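Local structure of uncharacterized protein (Bacteroides ovatus, 4FXT) at residues I132-G137 with S175-R180; K145-K150 with E166-L171. The protein is of unknown function but belongs to the DUF3823 family, with a transthyretin-clan N-terminal domain followed by an E-set-clan, probably immunoglobulin-like, C-terminal domain. One frame throughout, in Å; residues are numbered along the deposited sequence.

Interaction 1: residues I132-G137 with S175-R180. With EDO (1,2-ethanediol), chain O.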
loop_
_atom_site.group_PDB
_atom_site.type_symbol
_atom_site.label_atom_id
_atom_site.label_comp_id
_atom_site.label_asym_id
_atom_site.label_seq_id
_atom_site.Cartn_x
_atom_site.Cartn_y
_atom_site.Cartn_z
ATOM N N ILE A 132 4.819 -5.634 -11.548
ATOM C CA ILE A 132 4.998 -6.833 -10.732
ATOM C C ILE A 132 6.414 -6.752 -10.194
ATOM O O ILE A 132 7.339 -6.511 -10.968
ATOM C CB ILE A 132 4.690 -8.196 -11.420
ATOM C CG1 ILE A 132 3.267 -8.275 -12.005
ATOM C CG2 ILE A 132 4.948 -9.383 -10.483
ATOM C CD1 ILE A 132 3.254 -7.984 -13.344
ATOM N N TYR A 133 6.584 -6.904 -8.870
ATOM C CA TYR A 133 7.895 -6.790 -8.232
ATOM C C TYR A 133 8.228 -8.059 -7.455
ATOM O O TYR A 133 7.335 -8.669 -6.860
ATOM C CB TYR A 133 7.900 -5.567 -7.311
ATOM C CG TYR A 133 7.486 -4.302 -8.043
ATOM C CD1 TYR A 133 8.379 -3.631 -8.873
ATOM C CD2 TYR A 133 6.198 -3.788 -7.922
ATOM C CE1 TYR A 133 7.988 -2.508 -9.602
ATOM C CE2 TYR A 133 5.807 -2.649 -8.617
ATOM C CZ TYR A 133 6.706 -2.014 -9.463
ATOM O OH TYR A 133 6.336 -0.922 -10.212
ATOM N N LEU A 134 9.499 -8.483 -7.524
ATOM C CA LEU A 134 10.066 -9.605 -6.758
ATOM C C LEU A 134 11.196 -9.085 -5.913
ATOM O O LEU A 134 12.041 -8.361 -6.441
ATOM C CB LEU A 134 10.551 -10.786 -7.635
ATOM C CG LEU A 134 9.566 -11.444 -8.659
ATOM C CD1 LEU A 134 10.267 -12.488 -9.468
ATOM C CD2 LEU A 134 8.332 -12.036 -7.987
ATOM N N GLY A 135 11.191 -9.406 -4.616
ATOM C CA GLY A 135 12.208 -8.963 -3.664
ATOM C C GLY A 135 12.711 -10.051 -2.738
ATOM O O GLY A 135 12.062 -11.094 -2.594
ATOM N N THR A 136 13.879 -9.820 -2.102
ATOM C CA THR A 136 14.453 -10.819 -1.190
ATOM C C THR A 136 13.728 -10.738 0.177
ATOM O O THR A 136 13.509 -11.768 0.827
ATOM C CB THR A 136 15.988 -10.665 -1.027
ATOM O OG1 THR A 136 16.279 -9.399 -0.478
ATOM C CG2 THR A 136 16.754 -10.771 -2.325
ATOM N N GLY A 137 13.345 -9.510 0.566
ATOM C CA GLY A 137 12.696 -9.211 1.833
ATOM C C GLY A 137 11.240 -8.802 1.771
ATOM O O GLY A 137 10.754 -8.372 0.736
ATOM N N SER A 175 15.131 -20.011 -0.723
ATOM C CA SER A 175 14.067 -20.854 -0.184
ATOM C C SER A 175 12.675 -20.298 -0.530
ATOM O O SER A 175 11.721 -21.069 -0.714
ATOM C CB SER A 175 14.228 -20.973 1.324
ATOM O OG SER A 175 13.368 -21.945 1.897
ATOM N N TYR A 176 12.579 -18.963 -0.667
ATOM C CA TYR A 176 11.358 -18.209 -0.989
ATOM C C TYR A 176 11.697 -16.779 -1.402
ATOM O O TYR A 176 12.826 -16.329 -1.187
ATOM C CB TYR A 176 10.386 -18.182 0.230
ATOM C CG TYR A 176 10.976 -17.584 1.501
ATOM C CD1 TYR A 176 10.875 -16.220 1.772
ATOM C CD2 TYR A 176 11.603 -18.385 2.445
ATOM C CE1 TYR A 176 11.415 -15.668 2.939
ATOM C CE2 TYR A 176 12.138 -17.846 3.616
ATOM C CZ TYR A 176 12.044 -16.487 3.858
ATOM O OH TYR A 176 12.557 -15.948 5.011
ATOM N N LEU A 177 10.694 -16.041 -1.900
ATOM C CA LEU A 177 10.804 -14.623 -2.234
ATOM C C LEU A 177 9.489 -13.911 -1.908
ATOM O O LEU A 177 8.472 -14.543 -1.630
ATOM C CB LEU A 177 11.208 -14.371 -3.705
ATOM C CG LEU A 177 10.330 -14.983 -4.856
ATOM C CD1 LEU A 177 8.917 -14.359 -4.960
ATOM C CD2 LEU A 177 11.008 -14.812 -6.182
ATOM N N TYR A 178 9.506 -12.594 -1.999
ATOM C CA TYR A 178 8.314 -11.796 -1.778
ATOM C C TYR A 178 7.919 -11.189 -3.097
ATOM O O TYR A 178 8.784 -10.745 -3.862
ATOM C CB TYR A 178 8.540 -10.749 -0.689
ATOM C CG TYR A 178 8.790 -11.383 0.667
ATOM C CD1 TYR A 178 10.078 -11.749 1.064
ATOM C CD2 TYR A 178 7.741 -11.618 1.552
ATOM C CE1 TYR A 178 10.314 -12.318 2.316
ATOM C CE2 TYR A 178 7.962 -12.185 2.804
ATOM C CZ TYR A 178 9.249 -12.550 3.175
ATOM O OH TYR A 178 9.453 -13.166 4.383
ATOM N N ALA A 179 6.619 -11.272 -3.412
ATOM C CA ALA A 179 6.059 -10.787 -4.665
ATOM C C ALA A 179 5.001 -9.777 -4.393
ATOM O O ALA A 179 4.333 -9.862 -3.355
ATOM C CB ALA A 179 5.500 -11.936 -5.468
ATOM N N ARG A 180 4.839 -8.810 -5.306
ATOM C CA ARG A 180 3.878 -7.728 -5.096
ATOM C C ARG A 180 3.468 -7.051 -6.409
ATOM O O ARG A 180 4.271 -6.964 -7.336
ATOM C CB ARG A 180 4.537 -6.689 -4.165
ATOM C CG ARG A 180 3.580 -5.973 -3.273
ATOM C CD ARG A 180 4.327 -5.074 -2.338
ATOM N NE ARG A 180 3.401 -4.396 -1.437
ATOM C CZ ARG A 180 3.696 -3.307 -0.742
ATOM N NH1 ARG A 180 4.881 -2.727 -0.877
ATOM N NH2 ARG A 180 2.784 -2.750 0.045
HETATM C C1 EDO O . 13.557 -6.040 -1.710
HETATM O O1 EDO O . 13.609 -6.632 -0.402
HETATM C C2 EDO O . 14.896 -6.134 -2.515
HETATM O O2 EDO O . 15.209 -7.461 -2.927
#
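The carbonyl oxygen of Thr-136 lies in the plane of the Tyr-178 ring, at its edge, 3.4 Å from CD1 of Tyr-178. Gly-135 O also lies near that plane, and the carbonyl carbon of Gly-137 approaches obliquely. CG of Tyr-178 is anti to the carbonyl carbon (chi1 -65°), which sets it beside the backbone N of Tyr-178. The ring of Tyr-133 has Arg-180 O near CD2, again obliquely.

The two segments are antiparallel neighbours in the four-stranded sheet of the C-terminal domain, of the E-set clan. Gly-135 and Tyr-178 form a hydrogen-bonded pair, as do Tyr-133 and Arg-180. The hydrogen bond from Tyr-178 N to Gly-135 O is nearly straight, with 176° at the hydrogen. The non-hydrogen-bonded pair Leu-134 and Ala-179 lies between them. On its face, Leu-134 CD2 touches Ala-179 CB at 3.8 Å and Leu-177 CD1 at 3.9 Å. Ile-165 of strand 160-166 also packs on Leu-134. The guanidinium of Arg-180 turns away and is gripped by three carbonyls, those of Val-23, Thr-140 and Ser-194.

Past the strand end, an ethanediol, probably from the crystallisation liquor, binds the backbone of the turn. Gly-137 N reaches its O1 at 3.0 Å. Thr-136 N donates to its O2 at 2.8 Å, and Thr-136 OG1 adds a weak bond to the same oxygen.

Interaction 2: residues K145-K150 with E166-L171. With EDO (1,2-ethanediol), chain O.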
loop_
_atom_site.group_PDB
_atom_site.type_symbol
_atom_site.label_atom_id
_atom_site.label_comp_id
_atom_site.label_asym_id
_atom_site.label_seq_id
_atom_site.Cartn_x
_atom_site.Cartn_y
_atom_site.Cartn_z
ATOM N N LYS A 145 13.640 -3.708 -5.056
ATOM C CA LYS A 145 13.232 -4.853 -5.881
ATOM C C LYS A 145 14.438 -5.562 -6.432
ATOM O O LYS A 145 15.483 -4.934 -6.648
ATOM C CB LYS A 145 12.324 -4.379 -7.043
ATOM C CG LYS A 145 13.010 -3.243 -7.806
ATOM C CD LYS A 145 12.263 -2.612 -8.889
ATOM C CE LYS A 145 12.933 -1.298 -9.295
ATOM N NZ LYS A 145 14.317 -1.446 -9.799
ATOM N N GLU A 146 14.281 -6.875 -6.688
ATOM C CA GLU A 146 15.332 -7.706 -7.282
ATOM C C GLU A 146 15.004 -7.898 -8.778
ATOM O O GLU A 146 15.893 -8.142 -9.595
ATOM C CB GLU A 146 15.467 -9.041 -6.522
ATOM C CG GLU A 146 16.887 -9.567 -6.523
ATOM C CD GLU A 146 17.863 -8.705 -5.754
ATOM O OE1 GLU A 146 17.442 -8.024 -4.786
ATOM O OE2 GLU A 146 19.063 -8.738 -6.108
ATOM N N ALA A 147 13.717 -7.725 -9.120
ATOM C CA ALA A 147 13.176 -7.797 -10.467
ATOM C C ALA A 147 11.860 -7.036 -10.572
ATOM O O ALA A 147 11.084 -6.996 -9.604
ATOM C CB ALA A 147 12.968 -9.247 -10.863
ATOM N N GLU A 148 11.599 -6.428 -11.744
ATOM C CA GLU A 148 10.324 -5.738 -11.986
ATOM C C GLU A 148 9.834 -6.075 -13.362
ATOM O O GLU A 148 10.608 -6.501 -14.225
ATOM C CB GLU A 148 10.369 -4.204 -11.797
ATOM C CG GLU A 148 11.109 -3.373 -12.827
ATOM C CD GLU A 148 10.958 -1.861 -12.698
ATOM O OE1 GLU A 148 9.919 -1.392 -12.174
ATOM O OE2 GLU A 148 11.845 -1.143 -13.216
ATOM N N LEU A 149 8.541 -5.883 -13.569
ATOM C CA LEU A 149 7.861 -6.071 -14.846
ATOM C C LEU A 149 6.896 -4.920 -15.026
ATOM O O LEU A 149 6.022 -4.749 -14.186
ATOM C CB LEU A 149 7.168 -7.436 -14.869
ATOM C CG LEU A 149 6.544 -7.859 -16.176
ATOM C CD1 LEU A 149 7.587 -7.934 -17.283
ATOM C CD2 LEU A 149 5.900 -9.204 -16.019
ATOM N N LYS A 150 7.124 -4.051 -16.013
ATOM C CA LYS A 150 6.250 -2.901 -16.269
ATOM C C LYS A 150 5.281 -3.305 -17.389
ATOM O O LYS A 150 5.719 -3.629 -18.491
ATOM C CB LYS A 150 7.073 -1.653 -16.599
ATOM C CG LYS A 150 8.066 -1.246 -15.499
ATOM C CD LYS A 150 8.977 -0.028 -15.817
ATOM C CE LYS A 150 8.309 1.326 -15.862
ATOM N NZ LYS A 150 9.294 2.420 -16.099
ATOM N N GLU A 166 9.887 -13.311 -14.676
ATOM C CA GLU A 166 10.978 -14.264 -14.570
ATOM C C GLU A 166 11.762 -14.070 -13.237
ATOM O O GLU A 166 12.094 -12.947 -12.855
ATOM C CB GLU A 166 11.904 -14.114 -15.773
ATOM C CG GLU A 166 12.953 -15.206 -15.848
ATOM C CD GLU A 166 13.718 -15.269 -17.154
ATOM O OE1 GLU A 166 13.084 -15.503 -18.210
ATOM O OE2 GLU A 166 14.965 -15.238 -17.096
ATOM N N ILE A 167 12.062 -15.193 -12.550
ATOM C CA ILE A 167 12.804 -15.207 -11.297
ATOM C C ILE A 167 14.262 -14.821 -11.613
ATOM O O ILE A 167 14.893 -15.483 -12.451
ATOM C CB ILE A 167 12.686 -16.583 -10.583
ATOM C CG1 ILE A 167 11.233 -16.992 -10.373
ATOM C CG2 ILE A 167 13.445 -16.570 -9.266
ATOM C CD1 ILE A 167 10.998 -18.419 -9.883
ATOM N N PRO A 168 14.796 -13.740 -11.003
ATOM C CA PRO A 168 16.171 -13.323 -11.320
ATOM C C PRO A 168 17.225 -14.301 -10.749
ATOM O O PRO A 168 16.928 -15.090 -9.846
ATOM C CB PRO A 168 16.280 -11.934 -10.670
ATOM C CG PRO A 168 15.302 -11.956 -9.562
ATOM C CD PRO A 168 14.164 -12.822 -10.032
ATOM N N SER A 169 18.456 -14.241 -11.304
ATOM C CA SER A 169 19.602 -15.082 -10.952
ATOM C C SER A 169 19.901 -15.074 -9.436
ATOM O O SER A 169 20.186 -16.119 -8.843
ATOM C CB SER A 169 20.850 -14.621 -11.705
ATOM O OG SER A 169 21.194 -13.275 -11.404
ATOM N N GLY A 170 19.823 -13.904 -8.829
ATOM C CA GLY A 170 20.105 -13.761 -7.410
ATOM C C GLY A 170 18.976 -14.152 -6.477
ATOM O O GLY A 170 19.050 -13.858 -5.284
ATOM N N LEU A 171 17.930 -14.819 -7.009
ATOM C CA LEU A 171 16.774 -15.242 -6.221
ATOM C C LEU A 171 16.403 -16.697 -6.479
ATOM O O LEU A 171 15.652 -17.280 -5.697
ATOM C CB LEU A 171 15.584 -14.340 -6.593
ATOM C CG LEU A 171 15.013 -13.441 -5.513
ATOM C CD1 LEU A 171 16.038 -12.587 -4.932
ATOM C CD2 LEU A 171 13.972 -12.545 -6.070
HETATM C C1 EDO O . 13.557 -6.040 -1.710
HETATM O O1 EDO O . 13.609 -6.632 -0.402
HETATM C C2 EDO O . 14.896 -6.134 -2.515
HETATM O O2 EDO O . 15.209 -7.461 -2.927
#
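CB of Ala-147 meets the pyrrolidine ring of Pro-168, with CG at 3.8 Å and CD at 3.9 Å. Beside it, the aliphatic part of Glu-146 takes up Leu-171. CG of Glu-146 lies 3.5 Å from Leu-171 CD1, and CB of Glu-146 touches both methyls of that leucine. The side chains of Glu-146 and Pro-168 cross at about a right angle, while Glu-146 O lies 3.9 Å from Pro-168 CG. No hydrogen bond joins the two segments; the contact is mostly apolar packing.

Glu-146 and Ala-147 form a classic beta bulge, both facing Leu-134 of the neighbouring strand 127-135. The bulge stands where the edge strand 147-150 begins. Both residues point their CB atoms toward the loop that follows strand 160-166. In that loop a hydrogen bond from Leu-171 N to Pro-168 O, 3.0 Å, closes a turn. Leu-171 also packs on Thr-136.

The chain of Glu-146 bends at its second torsion (chi2 66°), which places CD away from the extended course. Its carboxylate then accepts a hydrogen bond at OE1 from O2 of an ethanediol, 3.0 Å away.

Interactions 1 and 2 lie about 8 Å apart, centre to centre, at one end of the C-terminal domain. Strand 127-135 is the shared element: it pairs with 176-185 in interaction 1 and with the edge strand 147-150 of interaction 2. The chain runs through 132-137, 145-150, 166-171 and 175-180, so both halves of interaction 2 come between those of interaction 1. Hydrogen bonds from Glu-146 N to Leu-134 O and from Leu-149 N to Ile-132 O probably link them. Thr-136 CG2 packs on Leu-171 CD1, and one ethanediol touches both contacts. Interaction 1 is buried within the sheet; interaction 2 joins the sheet's edge to a loop at the surface.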